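Local coordinates for LipS lipolytic enzyme (Unidentified, PDB 4FBL), which probably hydrolyses ester bonds of lipids and related esters, as a thermostable metagenome-derived lipase of the alpha/beta hydrolase superfamily, at residues Ala221-Arg227 with Lys249-Glu255; Leu36-Pro40 with Gly90-Glu95; Trp104-Val109 with Leu133-Ala137. The contacts are given in a common frame with arbitrary orientation. Residues are numbered along the deposited sequence.

Contact 1: residues Ala221-Arg227 with Lys249-Glu255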
loop_
_atom_site.group_PDB
_atom_site.type_symbol
_atom_site.label_atom_id
_atom_site.label_comp_id
_atom_site.label_asym_id
_atom_site.label_seq_id
_atom_site.Cartn_x
_atom_site.Cartn_y
_atom_site.Cartn_z
ATOM N N ALA C 221 12.227 8.760 -18.929
ATOM C CA ALA C 221 11.289 7.649 -18.762
ATOM C C ALA C 221 10.589 7.378 -20.102
ATOM O O ALA C 221 10.161 8.338 -20.737
ATOM C CB ALA C 221 10.270 7.911 -17.647
ATOM N N LEU C 222 10.535 6.078 -20.490
ATOM C CA LEU C 222 9.701 5.568 -21.535
ATOM C C LEU C 222 8.646 4.694 -20.869
ATOM O O LEU C 222 8.927 3.562 -20.424
ATOM C CB LEU C 222 10.533 4.775 -22.569
ATOM C CG LEU C 222 9.797 4.104 -23.731
ATOM C CD1 LEU C 222 8.914 5.089 -24.589
ATOM C CD2 LEU C 222 10.767 3.306 -24.628
ATOM N N ILE C 223 7.425 5.231 -20.793
ATOM C CA ILE C 223 6.341 4.539 -20.077
ATOM C C ILE C 223 5.551 3.809 -21.145
ATOM O O ILE C 223 4.969 4.437 -22.032
ATOM C CB ILE C 223 5.443 5.561 -19.325
ATOM C CG1 ILE C 223 6.300 6.422 -18.396
ATOM C CG2 ILE C 223 4.320 4.832 -18.504
ATOM C CD1 ILE C 223 5.956 7.928 -18.422
ATOM N N ILE C 224 5.534 2.486 -21.042
ATOM C CA ILE C 224 4.935 1.638 -22.072
ATOM C C ILE C 224 3.676 1.035 -21.503
ATOM O O ILE C 224 3.749 0.374 -20.498
ATOM C CB ILE C 224 5.939 0.499 -22.480
ATOM C CG1 ILE C 224 7.208 1.187 -23.005
ATOM C CG2 ILE C 224 5.284 -0.481 -23.520
ATOM C CD1 ILE C 224 8.327 0.223 -23.492
ATOM N N GLN C 225 2.547 1.274 -22.147
ATOM C CA GLN C 225 1.260 0.834 -21.603
ATOM C C GLN C 225 0.370 0.253 -22.721
ATOM O O GLN C 225 0.214 0.882 -23.744
ATOM C CB GLN C 225 0.505 2.011 -20.919
ATOM C CG GLN C 225 -0.412 1.620 -19.711
ATOM C CD GLN C 225 0.331 1.300 -18.352
ATOM O OE1 GLN C 225 -0.174 0.494 -17.581
ATOM N NE2 GLN C 225 1.557 1.846 -18.120
ATOM N N SER C 226 -0.231 -0.908 -22.472
ATOM C CA SER C 226 -1.188 -1.472 -23.340
ATOM C C SER C 226 -2.516 -0.698 -23.243
ATOM O O SER C 226 -3.049 -0.363 -22.126
ATOM C CB SER C 226 -1.446 -2.917 -22.984
ATOM O OG SER C 226 -0.375 -3.807 -23.261
ATOM N N ARG C 227 -3.047 -0.416 -24.428
ATOM C CA ARG C 227 -4.232 0.401 -24.552
ATOM C C ARG C 227 -5.389 -0.403 -23.992
ATOM O O ARG C 227 -6.277 0.125 -23.411
ATOM C CB ARG C 227 -4.428 0.844 -26.027
ATOM C CG ARG C 227 -5.619 1.579 -26.272
ATOM C CD ARG C 227 -5.370 3.064 -26.106
ATOM N NE ARG C 227 -4.528 3.620 -27.171
ATOM C CZ ARG C 227 -4.187 4.907 -27.233
ATOM N NH1 ARG C 227 -4.644 5.789 -26.352
ATOM N NH2 ARG C 227 -3.399 5.332 -28.195
ATOM N N LYS C 249 10.192 12.535 -20.980
ATOM C CA LYS C 249 9.271 11.433 -20.710
ATOM C C LYS C 249 8.445 11.225 -21.911
ATOM O O LYS C 249 8.156 12.175 -22.588
ATOM C CB LYS C 249 8.377 11.719 -19.510
ATOM C CG LYS C 249 7.667 13.145 -19.558
ATOM C CD LYS C 249 6.783 13.328 -18.357
ATOM C CE LYS C 249 5.895 14.652 -18.435
ATOM N NZ LYS C 249 5.340 15.066 -17.077
ATOM N N GLU C 250 8.050 9.980 -22.168
ATOM C CA GLU C 250 7.203 9.644 -23.314
ATOM C C GLU C 250 6.227 8.580 -22.873
ATOM O O GLU C 250 6.602 7.663 -22.163
ATOM C CB GLU C 250 8.082 9.097 -24.457
ATOM C CG GLU C 250 7.256 8.833 -25.729
ATOM C CD GLU C 250 8.007 8.065 -26.835
ATOM O OE1 GLU C 250 9.280 8.056 -26.907
ATOM O OE2 GLU C 250 7.274 7.463 -27.643
ATOM N N LEU C 251 4.974 8.690 -23.269
ATOM C CA LEU C 251 4.018 7.639 -23.053
ATOM C C LEU C 251 3.781 6.915 -24.412
ATOM O O LEU C 251 3.223 7.511 -25.350
ATOM C CB LEU C 251 2.712 8.212 -22.412
ATOM C CG LEU C 251 1.551 7.261 -22.102
ATOM C CD1 LEU C 251 1.954 6.068 -21.224
ATOM C CD2 LEU C 251 0.273 8.019 -21.442
ATOM N N LEU C 252 4.212 5.655 -24.496
ATOM C CA LEU C 252 3.975 4.786 -25.666
ATOM C C LEU C 252 2.844 3.779 -25.475
ATOM O O LEU C 252 2.955 2.803 -24.660
ATOM C CB LEU C 252 5.251 4.057 -26.073
ATOM C CG LEU C 252 5.117 3.056 -27.212
ATOM C CD1 LEU C 252 4.905 3.807 -28.546
ATOM C CD2 LEU C 252 6.514 2.315 -27.148
ATOM N N TRP C 253 1.747 4.010 -26.220
ATOM C CA TRP C 253 0.569 3.168 -26.093
ATOM C C TRP C 253 0.673 1.965 -26.988
ATOM O O TRP C 253 0.970 2.122 -28.165
ATOM C CB TRP C 253 -0.676 3.970 -26.479
ATOM C CG TRP C 253 -1.131 4.932 -25.381
ATOM C CD1 TRP C 253 -1.111 6.332 -25.413
ATOM C CD2 TRP C 253 -1.750 4.565 -24.142
ATOM N NE1 TRP C 253 -1.665 6.825 -24.248
ATOM C CE2 TRP C 253 -2.060 5.768 -23.453
ATOM C CE3 TRP C 253 -2.072 3.325 -23.543
ATOM C CZ2 TRP C 253 -2.659 5.771 -22.150
ATOM C CZ3 TRP C 253 -2.639 3.328 -22.257
ATOM C CH2 TRP C 253 -2.910 4.565 -21.569
ATOM N N LEU C 254 0.451 0.770 -26.484
ATOM C CA LEU C 254 0.533 -0.395 -27.344
ATOM C C LEU C 254 -0.859 -0.757 -27.936
ATOM O O LEU C 254 -1.798 -1.012 -27.172
ATOM C CB LEU C 254 1.134 -1.588 -26.595
ATOM C CG LEU C 254 2.584 -1.390 -26.049
ATOM C CD1 LEU C 254 3.027 -2.543 -25.181
ATOM C CD2 LEU C 254 3.650 -1.037 -27.095
ATOM N N GLU C 255 -0.985 -0.771 -29.267
ATOM C CA GLU C 255 -2.326 -0.972 -29.930
ATOM C C GLU C 255 -2.696 -2.427 -30.136
ATOM O O GLU C 255 -3.808 -2.708 -30.435
ATOM C CB GLU C 255 -2.407 -0.219 -31.257
ATOM C CG GLU C 255 -2.042 1.308 -31.255
ATOM C CD GLU C 255 -2.807 2.199 -30.232
ATOM O OE1 GLU C 255 -3.734 1.732 -29.543
ATOM O OE2 GLU C 255 -2.494 3.404 -30.098
#

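Contact 2: residues Leu36-Pro40 with Gly90-Glu95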
loop_
_atom_site.group_PDB
_atom_site.type_symbol
_atom_site.label_atom_id
_atom_site.label_comp_id
_atom_site.label_asym_id
_atom_site.label_seq_id
_atom_site.Cartn_x
_atom_site.Cartn_y
_atom_site.Cartn_z
ATOM N N LEU C 36 14.969 -25.244 -2.823
ATOM C CA LEU C 36 13.896 -25.806 -3.716
ATOM C C LEU C 36 14.423 -25.925 -5.154
ATOM O O LEU C 36 15.425 -25.332 -5.491
ATOM C CB LEU C 36 12.627 -24.898 -3.655
ATOM C CG LEU C 36 11.427 -25.167 -2.711
ATOM C CD1 LEU C 36 11.860 -25.733 -1.322
ATOM C CD2 LEU C 36 10.484 -23.913 -2.513
ATOM N N GLN C 37 13.744 -26.680 -6.007
ATOM C CA GLN C 37 14.084 -26.689 -7.422
ATOM C C GLN C 37 13.389 -25.549 -8.189
ATOM O O GLN C 37 12.186 -25.317 -8.013
ATOM C CB GLN C 37 13.703 -28.040 -8.054
ATOM C CG GLN C 37 14.666 -29.247 -7.754
ATOM C CD GLN C 37 16.171 -28.949 -7.978
ATOM O OE1 GLN C 37 16.613 -28.649 -9.090
ATOM N NE2 GLN C 37 16.953 -29.057 -6.909
ATOM N N VAL C 38 14.136 -24.854 -9.048
ATOM C CA VAL C 38 13.563 -23.855 -9.961
ATOM C C VAL C 38 12.884 -24.601 -11.083
ATOM O O VAL C 38 13.482 -25.502 -11.647
ATOM C CB VAL C 38 14.663 -22.894 -10.505
ATOM C CG1 VAL C 38 14.131 -21.965 -11.523
ATOM C CG2 VAL C 38 15.300 -22.129 -9.367
ATOM N N LEU C 39 11.634 -24.240 -11.410
ATOM C CA LEU C 39 10.947 -24.760 -12.543
ATOM C C LEU C 39 11.723 -24.581 -13.877
ATOM O O LEU C 39 12.355 -23.547 -14.109
ATOM C CB LEU C 39 9.580 -24.089 -12.693
ATOM C CG LEU C 39 8.503 -24.494 -11.666
ATOM C CD1 LEU C 39 7.359 -23.509 -11.827
ATOM C CD2 LEU C 39 7.984 -25.946 -11.854
ATOM N N PRO C 40 11.658 -25.598 -14.753
ATOM C CA PRO C 40 12.260 -25.489 -16.129
ATOM C C PRO C 40 11.756 -24.241 -16.826
ATOM O O PRO C 40 10.534 -24.005 -16.896
ATOM C CB PRO C 40 11.720 -26.761 -16.853
ATOM C CG PRO C 40 11.589 -27.806 -15.655
ATOM C CD PRO C 40 11.198 -26.979 -14.413
ATOM N N GLY C 90 8.871 -18.797 -9.599
ATOM C CA GLY C 90 9.399 -19.942 -10.409
ATOM C C GLY C 90 9.884 -21.132 -9.559
ATOM O O GLY C 90 10.812 -21.857 -9.981
ATOM N N THR C 91 9.323 -21.306 -8.340
ATOM C CA THR C 91 9.554 -22.513 -7.443
ATOM C C THR C 91 8.152 -23.112 -7.137
ATOM O O THR C 91 7.608 -23.852 -7.957
ATOM C CB THR C 91 10.313 -22.159 -6.210
ATOM O OG1 THR C 91 9.610 -21.146 -5.440
ATOM C CG2 THR C 91 11.675 -21.605 -6.595
ATOM N N THR C 92 7.494 -22.689 -6.053
ATOM C CA THR C 92 6.151 -23.178 -5.799
ATOM C C THR C 92 5.296 -22.050 -5.243
ATOM O O THR C 92 5.868 -21.123 -4.629
ATOM C CB THR C 92 6.171 -24.316 -4.755
ATOM O OG1 THR C 92 6.585 -23.833 -3.455
ATOM C CG2 THR C 92 7.094 -25.444 -5.201
ATOM N N PRO C 93 3.947 -22.128 -5.455
ATOM C CA PRO C 93 3.080 -21.113 -4.895
ATOM C C PRO C 93 3.203 -21.039 -3.374
ATOM O O PRO C 93 3.110 -19.903 -2.817
ATOM C CB PRO C 93 1.656 -21.520 -5.361
ATOM C CG PRO C 93 1.946 -22.341 -6.673
ATOM C CD PRO C 93 3.193 -23.074 -6.322
ATOM N N ALA C 94 3.460 -22.165 -2.712
ATOM C CA ALA C 94 3.754 -22.147 -1.239
ATOM C C ALA C 94 4.962 -21.302 -0.826
ATOM O O ALA C 94 4.965 -20.619 0.222
ATOM C CB ALA C 94 3.946 -23.595 -0.659
ATOM N N GLU C 95 6.046 -21.382 -1.582
ATOM C CA GLU C 95 7.163 -20.491 -1.277
ATOM C C GLU C 95 6.827 -18.963 -1.524
ATOM O O GLU C 95 7.198 -18.059 -0.720
ATOM C CB GLU C 95 8.415 -20.958 -2.001
ATOM C CG GLU C 95 9.571 -20.052 -1.586
ATOM C CD GLU C 95 10.920 -20.295 -2.288
ATOM O OE1 GLU C 95 11.832 -20.698 -1.505
ATOM O OE2 GLU C 95 11.084 -20.031 -3.542
HETATM O O HOH W 1 9.730 -26.010 -7.737
#

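Contact 3: residues Trp104-Val109 with Leu133-Ala137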
loop_
_atom_site.group_PDB
_atom_site.type_symbol
_atom_site.label_atom_id
_atom_site.label_comp_id
_atom_site.label_asym_id
_atom_site.label_seq_id
_atom_site.Cartn_x
_atom_site.Cartn_y
_atom_site.Cartn_z
ATOM N N TRP C 104 11.258 -8.587 -2.129
ATOM C CA TRP C 104 11.348 -8.232 -3.532
ATOM C C TRP C 104 12.123 -6.955 -3.777
ATOM O O TRP C 104 12.790 -6.811 -4.801
ATOM C CB TRP C 104 9.971 -8.163 -4.241
ATOM C CG TRP C 104 9.243 -9.510 -4.088
ATOM C CD1 TRP C 104 9.822 -10.747 -3.994
ATOM C CD2 TRP C 104 7.826 -9.718 -3.878
ATOM N NE1 TRP C 104 8.871 -11.735 -3.788
ATOM C CE2 TRP C 104 7.635 -11.131 -3.697
ATOM C CE3 TRP C 104 6.725 -8.843 -3.771
ATOM C CZ2 TRP C 104 6.382 -11.704 -3.458
ATOM C CZ3 TRP C 104 5.419 -9.415 -3.528
ATOM C CH2 TRP C 104 5.275 -10.839 -3.423
ATOM N N THR C 105 12.005 -6.007 -2.875
ATOM C CA THR C 105 12.788 -4.781 -3.036
ATOM C C THR C 105 14.277 -5.110 -2.754
ATOM O O THR C 105 15.196 -4.524 -3.377
ATOM C CB THR C 105 12.287 -3.636 -2.112
ATOM O OG1 THR C 105 12.038 -4.110 -0.764
ATOM C CG2 THR C 105 11.043 -2.998 -2.688
ATOM N N ALA C 106 14.538 -6.004 -1.793
ATOM C CA ALA C 106 15.917 -6.451 -1.575
ATOM C C ALA C 106 16.456 -7.206 -2.803
ATOM O O ALA C 106 17.691 -7.117 -3.098
ATOM C CB ALA C 106 16.092 -7.322 -0.258
ATOM N N ASP C 107 15.587 -7.911 -3.549
ATOM C CA ASP C 107 16.079 -8.566 -4.757
ATOM C C ASP C 107 16.532 -7.520 -5.788
ATOM O O ASP C 107 17.553 -7.725 -6.474
ATOM C CB ASP C 107 15.055 -9.470 -5.433
ATOM C CG ASP C 107 14.661 -10.690 -4.565
ATOM O OD1 ASP C 107 15.528 -11.299 -3.939
ATOM O OD2 ASP C 107 13.470 -10.987 -4.486
ATOM N N ILE C 108 15.762 -6.453 -5.924
ATOM C CA ILE C 108 16.086 -5.359 -6.871
ATOM C C ILE C 108 17.360 -4.630 -6.442
ATOM O O ILE C 108 18.199 -4.369 -7.270
ATOM C CB ILE C 108 14.983 -4.393 -6.915
ATOM C CG1 ILE C 108 13.705 -5.128 -7.392
ATOM C CG2 ILE C 108 15.329 -3.172 -7.840
ATOM C CD1 ILE C 108 13.794 -5.994 -8.801
ATOM N N VAL C 109 17.539 -4.405 -5.127
ATOM C CA VAL C 109 18.748 -3.848 -4.574
ATOM C C VAL C 109 19.969 -4.738 -4.880
ATOM O O VAL C 109 20.946 -4.235 -5.347
ATOM C CB VAL C 109 18.607 -3.598 -3.046
ATOM C CG1 VAL C 109 19.934 -3.119 -2.516
ATOM C CG2 VAL C 109 17.614 -2.426 -2.853
ATOM N N LEU C 133 8.165 -1.779 -9.403
ATOM C CA LEU C 133 9.489 -1.822 -8.863
ATOM C C LEU C 133 10.527 -0.916 -9.579
ATOM O O LEU C 133 11.480 -0.419 -8.925
ATOM C CB LEU C 133 10.001 -3.261 -8.756
ATOM C CG LEU C 133 9.363 -4.129 -7.639
ATOM C CD1 LEU C 133 9.628 -5.598 -7.922
ATOM C CD2 LEU C 133 9.941 -3.722 -6.260
ATOM N N THR C 134 10.361 -0.758 -10.887
ATOM C CA THR C 134 11.197 0.093 -11.709
ATOM C C THR C 134 10.942 1.559 -11.220
ATOM O O THR C 134 11.908 2.322 -10.959
ATOM C CB THR C 134 10.785 -0.062 -13.181
ATOM O OG1 THR C 134 11.116 -1.370 -13.629
ATOM C CG2 THR C 134 11.457 0.940 -14.092
ATOM N N VAL C 135 9.658 1.938 -11.078
ATOM C CA VAL C 135 9.286 3.252 -10.534
ATOM C C VAL C 135 9.797 3.375 -9.109
ATOM O O VAL C 135 10.337 4.392 -8.762
ATOM C CB VAL C 135 7.801 3.519 -10.587
ATOM C CG1 VAL C 135 7.470 4.878 -9.846
ATOM C CG2 VAL C 135 7.358 3.622 -12.039
ATOM N N TRP C 136 9.674 2.345 -8.294
ATOM C CA TRP C 136 10.152 2.429 -6.923
ATOM C C TRP C 136 11.648 2.672 -6.919
ATOM O O TRP C 136 12.136 3.489 -6.087
ATOM C CB TRP C 136 9.844 1.130 -6.118
ATOM C CG TRP C 136 10.568 1.082 -4.843
ATOM C CD1 TRP C 136 10.192 1.665 -3.613
ATOM C CD2 TRP C 136 11.802 0.397 -4.594
ATOM N NE1 TRP C 136 11.162 1.424 -2.660
ATOM C CE2 TRP C 136 12.152 0.636 -3.215
ATOM C CE3 TRP C 136 12.638 -0.398 -5.390
ATOM C CZ2 TRP C 136 13.347 0.142 -2.626
ATOM C CZ3 TRP C 136 13.827 -0.894 -4.807
ATOM C CH2 TRP C 136 14.156 -0.631 -3.419
ATOM N N ALA C 137 12.414 1.953 -7.764
ATOM C CA ALA C 137 13.895 2.117 -7.607
ATOM C C ALA C 137 14.377 3.504 -8.136
ATOM O O ALA C 137 15.280 4.085 -7.538
ATOM C CB ALA C 137 14.665 0.980 -8.337
#

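Contact 1: residues Ala221-Arg227 with Lys249-Glu255
The guanidinium of Arg227 lies flat on the indole of Trp253, the two planes 14° apart and Arg227 CZ 3.9 Å from the centroid of the five-membered ring, a cation-pi stack. The same group meets Glu255 side-on in a bidentate salt bridge: Arg227 NE to Glu255 OE1 is 3.1 Å and Arg227 NH2 to Glu255 OE2 is 2.9 Å. Before this cluster, strands 221-226 and 249-254 run side by side in parallel, paired residue for residue from Ala221 with Lys249 to Ser226 with Leu254. The amides of Ile223, Gln225 and Arg227 donate to the carbonyls of Glu250, Leu252 and Leu254, while Glu250, Leu252 and Leu254 donate back to Ala221, Ile223 and Gln225; the shortest bond is Leu254 N to Gln225 O, 2.8 Å. Helix 235-243 connects the two strands, making a beta-alpha-beta crossover at one margin of the central alpha/beta hydrolase sheet, where 249-254 is the outermost strand. Side chains alternate between the sheet's faces. On one, Ile224 CG2 touches Leu254 CD1 at 3.5 Å and Leu222 CD1 lies 4.1 Å from Leu252 CB, beneath helix 267-279. On the other, Ile223 CG2 packs on Leu251 CD1 at 3.8 Å and Gln225 CB on Trp253 CZ3 at 3.7 Å; Ile223 and Leu251 also meet the crossover helix. Ser226 OG hydrogen-bonds to Tyr258 O, tying the strand's end to the loop that carries His259, a spermidine-pocket residue and the probable catalytic histidine.

Contact 2: residues Leu36-Pro40 with Gly90-Glu95
Backbone meets backbone where Leu39 N donates to Gly90 O at 2.9 Å, the one direct hydrogen bond between the two segments. The same carbonyl receives a CA-H...O contact from Val38, with Val38 CA and Gly90 O 3.4 Å apart. Residues 36-40, the start of the modelled chain, are extended but form no regular strand; they lead toward strand 45-47 at the edge of the alpha/beta hydrolase sheet and lie against the loop entering helix 93-97. A water adds a second link: it donates to Gln37 O at 2.6 Å and, weakly, to Thr91 O at 3.0 Å. Gly90 has a positive phi of 56°, which favours glycine. Side-chain contacts are modest. Leu36 directs its CA-to-CB bond toward the other segment and sets CD2 4.1 Å from Thr91 CB; the same CD2 makes a van der Waals approach to the carboxylate oxygen Glu95 OE1 at 3.6 Å, as Leu39 CG does to the carbonyl oxygen Thr91 O at 3.9 Å. The CA-to-CB bond of Val38 leads away overall, and its side chain rests on Arg85, which Thr91 also touches; Thr91 N hydrogen-bonds to Tyr192 OH. Thr92 is the N-cap of the helix, its OG1 accepting from Glu95 N at 3.1 Å. Glu95 turns its carboxylate back to the loop, where Thr91 OG1 donates to Glu95 OE2 over 2.6 Å.

Contact 3: residues Trp104-Val109 with Leu133-Ala137
Trp104 only brushes the other helix, its CB 4.5 Å from Leu133 CD1; the indole leads away, and its NE1 hydrogen-bonds to Thr87 O. Thr105 faces helix 129-140 squarely. Its CG2 sits 3.8 Å from Leu133 CD2 and, in a CH-pi contact, 3.7 Å from the centroid of the six-membered ring of Trp136, almost straight above the face. Its hydroxyl OG1 bonds back to Ala101 O within its own helix. The two segments cross at -66° with axes 10.9 Å apart, a separation filled by side chains. Helices 101-118 and 129-140 come before and after strand 121-127 in the chain and pack together on the same face of the alpha/beta hydrolase sheet; the second begins just after Ser128, the probable nucleophile on its GxSxG elbow. One turn after Thr105, Ile108 reaches three residues: CG1 is 4.1 Å from Leu133 CD1, and CG2 lies 4.1 Å from Trp136 CZ3 and 4.2 Å from Ala137 CB. Ile108 also packs down on Met124 of the sheet. Val109 finishes the row, with CG2 3.9 Å from Trp136 CH2 at the ring's edge. Phe167 of the second subunit packs on both Thr105 and Trp136.

In the fold
Contact 3 is the most buried of the three and wholly apolar between its helices, about 9 Å from the chain's centre. Contact 1, at 14 Å, joins neighbouring strands by regular backbone hydrogen bonds and ends in an exposed charged cluster. Contact 2, at about 19 Å, is a peripheral meeting of loops, with one direct hydrogen bond, a water and little apolar surface. Contacts 1 and 2 fall on opposite sides of the centre, with centres 32 Å apart. Contact 3 lies about 21 Å from each, centre to centre. No two contacts share a helix or strand, though helix 93-97 of contact 2 is followed directly by helix 101-118 of contact 3.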